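Local coordinates for protein subtilase cytotoxin, subunit B (PDB 3DWQ) that forms the pentameric, glycan-binding B subunit of an AB5 toxin, probably delivering the subtilase A subunit to cells whose surface glycans end in N-glycolylneuraminic acid, at residues V14-F19 with V74-E79. Sequence-based numbering, arbitrary orientation.
Sequences VVITQF and VRIYYE. With NGC (N-glycolyl-alpha-neuraminic acid), chain G.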
loop_
_atom_site.group_PDB
_atom_site.type_symbol
_atom_site.label_atom_id
_atom_site.label_comp_id
_atom_site.label_asym_id
_atom_site.label_seq_id
_atom_site.Cartn_x
_atom_site.Cartn_y
_atom_site.Cartn_z
ATOM N N VAL C 14 -3.266 -24.086 -4.521
ATOM C CA VAL C 14 -1.837 -23.880 -4.323
ATOM C C VAL C 14 -1.578 -22.969 -3.120
ATOM O O VAL C 14 -2.215 -21.927 -2.976
ATOM C CB VAL C 14 -1.193 -23.259 -5.588
ATOM C CG1 VAL C 14 0.289 -23.015 -5.385
ATOM C CG2 VAL C 14 -1.420 -24.149 -6.804
ATOM N N VAL C 15 -0.653 -23.376 -2.256
ATOM C CA VAL C 15 -0.157 -22.505 -1.193
ATOM C C VAL C 15 1.160 -21.896 -1.653
ATOM O O VAL C 15 2.104 -22.624 -1.968
ATOM C CB VAL C 15 0.038 -23.259 0.150
ATOM C CG1 VAL C 15 0.673 -22.341 1.200
ATOM C CG2 VAL C 15 -1.287 -23.801 0.657
ATOM N N ILE C 16 1.208 -20.567 -1.712
ATOM C CA ILE C 16 2.431 -19.848 -2.073
ATOM C C ILE C 16 3.438 -19.979 -0.934
ATOM O O ILE C 16 3.191 -19.519 0.181
ATOM C CB ILE C 16 2.163 -18.354 -2.399
ATOM C CG1 ILE C 16 1.165 -18.231 -3.556
ATOM C CG2 ILE C 16 3.474 -17.630 -2.727
ATOM C CD1 ILE C 16 0.567 -16.835 -3.729
ATOM N N THR C 17 4.567 -20.615 -1.236
ATOM C CA THR C 17 5.561 -20.990 -0.229
ATOM C C THR C 17 6.877 -20.227 -0.371
ATOM O O THR C 17 7.589 -20.023 0.616
ATOM C CB THR C 17 5.853 -22.506 -0.280
ATOM O OG1 THR C 17 6.161 -22.889 -1.626
ATOM C CG2 THR C 17 4.642 -23.309 0.203
ATOM N N GLN C 18 7.195 -19.811 -1.597
ATOM C CA GLN C 18 8.432 -19.074 -1.869
ATOM C C GLN C 18 8.157 -17.761 -2.590
ATOM O O GLN C 18 7.230 -17.662 -3.397
ATOM C CB GLN C 18 9.418 -19.919 -2.688
ATOM C CG GLN C 18 9.875 -21.234 -2.033
ATOM C CD GLN C 18 10.607 -21.037 -0.711
ATOM O OE1 GLN C 18 11.571 -20.265 -0.612
ATOM N NE2 GLN C 18 10.152 -21.748 0.316
ATOM N N PHE C 19 8.979 -16.759 -2.290
ATOM C CA PHE C 19 8.839 -15.434 -2.877
ATOM C C PHE C 19 10.214 -14.870 -3.229
ATOM O O PHE C 19 11.135 -14.902 -2.411
ATOM C CB PHE C 19 8.110 -14.505 -1.900
ATOM C CG PHE C 19 7.187 -13.518 -2.565
ATOM C CD1 PHE C 19 5.815 -13.742 -2.589
ATOM C CD2 PHE C 19 7.685 -12.360 -3.153
ATOM C CE1 PHE C 19 4.954 -12.832 -3.196
ATOM C CE2 PHE C 19 6.833 -11.446 -3.765
ATOM C CZ PHE C 19 5.464 -11.682 -3.787
ATOM N N VAL C 74 -4.775 -21.185 -3.051
ATOM C CA VAL C 74 -5.241 -20.274 -4.090
ATOM C C VAL C 74 -5.025 -20.857 -5.486
ATOM O O VAL C 74 -4.293 -21.837 -5.655
ATOM C CB VAL C 74 -4.575 -18.868 -3.966
ATOM C CG1 VAL C 74 -5.019 -18.174 -2.676
ATOM C CG2 VAL C 74 -3.045 -18.957 -4.042
ATOM N N ARG C 75 -5.681 -20.265 -6.480
ATOM C CA ARG C 75 -5.482 -20.676 -7.861
ATOM C C ARG C 75 -4.433 -19.790 -8.514
ATOM O O ARG C 75 -4.559 -18.559 -8.513
ATOM C CB ARG C 75 -6.793 -20.616 -8.647
ATOM C CG ARG C 75 -6.662 -21.054 -10.105
ATOM C CD ARG C 75 -8.015 -21.210 -10.755
ATOM N NE ARG C 75 -8.680 -22.452 -10.370
ATOM C CZ ARG C 75 -9.924 -22.775 -10.720
ATOM N NH1 ARG C 75 -10.650 -21.946 -11.463
ATOM N NH2 ARG C 75 -10.444 -23.928 -10.323
ATOM N N ILE C 76 -3.394 -20.423 -9.053
ATOM C CA ILE C 76 -2.402 -19.722 -9.851
ATOM C C ILE C 76 -2.716 -19.915 -11.336
ATOM O O ILE C 76 -2.714 -21.038 -11.845
ATOM C CB ILE C 76 -0.943 -20.146 -9.493
ATOM C CG1 ILE C 76 -0.417 -19.338 -8.302
ATOM C CG2 ILE C 76 0.011 -19.889 -10.654
ATOM C CD1 ILE C 76 -0.879 -19.803 -6.940
ATOM N N TYR C 77 -3.020 -18.808 -12.008
ATOM C CA TYR C 77 -3.177 -18.799 -13.455
ATOM C C TYR C 77 -1.836 -18.399 -14.043
ATOM O O TYR C 77 -1.202 -17.452 -13.567
ATOM C CB TYR C 77 -4.222 -17.777 -13.891
ATOM C CG TYR C 77 -5.640 -17.986 -13.407
ATOM C CD1 TYR C 77 -6.609 -18.523 -14.254
ATOM C CD2 TYR C 77 -6.030 -17.594 -12.125
ATOM C CE1 TYR C 77 -7.925 -18.684 -13.831
ATOM C CE2 TYR C 77 -7.336 -17.754 -11.690
ATOM C CZ TYR C 77 -8.281 -18.296 -12.547
ATOM O OH TYR C 77 -9.577 -18.455 -12.116
ATOM N N TYR C 78 -1.408 -19.118 -15.078
ATOM C CA TYR C 78 -0.097 -18.898 -15.683
ATOM C C TYR C 78 -0.110 -19.108 -17.200
ATOM O O TYR C 78 -0.986 -19.789 -17.737
ATOM C CB TYR C 78 0.971 -19.788 -15.008
ATOM C CG TYR C 78 0.852 -21.264 -15.331
ATOM C CD1 TYR C 78 1.628 -21.843 -16.338
ATOM C CD2 TYR C 78 -0.042 -22.083 -14.636
ATOM C CE1 TYR C 78 1.515 -23.195 -16.645
ATOM C CE2 TYR C 78 -0.161 -23.435 -14.938
ATOM C CZ TYR C 78 0.620 -23.984 -15.942
ATOM O OH TYR C 78 0.506 -25.322 -16.243
ATOM N N GLU C 79 0.861 -18.503 -17.878
ATOM C CA GLU C 79 1.085 -18.732 -19.302
ATOM C C GLU C 79 2.539 -19.147 -19.516
ATOM O O GLU C 79 3.449 -18.352 -19.269
ATOM C CB GLU C 79 0.755 -17.481 -20.120
ATOM C CG GLU C 79 0.690 -17.723 -21.624
ATOM C CD GLU C 79 0.160 -16.530 -22.399
ATOM O OE1 GLU C 79 0.880 -15.521 -22.520
ATOM O OE2 GLU C 79 -0.979 -16.605 -22.897
HETATM O O9 NGC G . -1.697 -30.883 -10.339
HETATM C C9 NGC G . -1.302 -30.193 -11.533
HETATM C C8 NGC G . -2.466 -29.388 -12.113
HETATM O O8 NGC G . -3.340 -28.988 -11.047
HETATM C C7 NGC G . -3.210 -30.222 -13.163
HETATM O O7 NGC G . -2.391 -30.433 -14.318
HETATM C C6 NGC G . -4.598 -29.724 -13.603
HETATM O O6 NGC G . -5.492 -29.819 -12.474
HETATM C C2 NGC G . -6.386 -28.715 -12.458
HETATM C C1 NGC G . -6.372 -27.762 -11.304
HETATM O O1B NGC G . -5.510 -27.891 -10.410
HETATM O O1A NGC G . -7.225 -26.845 -11.298
HETATM C C3 NGC G . -7.229 -28.431 -13.696
HETATM C C4 NGC G . -6.209 -28.194 -14.814
HETATM O O4 NGC G . -6.431 -26.925 -15.432
HETATM C C5 NGC G . -4.781 -28.317 -14.226
HETATM N N5 NGC G . -3.766 -27.923 -15.214
HETATM C C10 NGC G . -3.452 -28.439 -16.405
HETATM O O10 NGC G . -3.990 -29.416 -16.907
HETATM C C11 NGC G . -2.338 -27.709 -17.101
HETATM O O11 NGC G . -2.061 -26.441 -16.492
#
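In the OB-fold barrel of this toxin B subunit, segments 14-19 and 74-79, on strands 14-24 and 73-79, share one antiparallel, hydrogen-bonded pair, V14 with V74; their short axes run at 79° to each other. Both bonds of the pair are short: V14 N gives to V74 O at 2.7 Å, and V74 N gives back to V14 O at the same length, so each residue gives one bond and takes one. Where the segments splay, side chains take over. CD1 of I76 reaches back to lie 3.7 Å from CB of V14, and the two side chains cross at about a right angle. Chi1 of I76 (-85°) keeps CG1 beside its own backbone N, and chi2 (80°) bends CD1 round toward V14. Further along, CD1 of I16 approaches CG2 of V74 at 4.2 Å, while CG1 of I16 lies 4.3 Å from CD1 of I76. Helix 57-70 closes over this cluster, with F67 touching both I16 and V74, and L97 and L100 of strand 96-102 pack on I76.

On strand 73-79, Y78 belongs to the sugar site: its OH shares a 2.8 Å hydrogen bond with O11 of N-glycolylneuraminic acid, the hydroxyl that the N-acetyl sugar lacks. S12 and Q36 also bond this sugar. Two backbone bonds thus join the segments at V14 and V74, and beyond them the contact is apolar only, while Y78 presents a phenol to the glycolyl group, consistent with a preference for the glycolyl over the acetyl form.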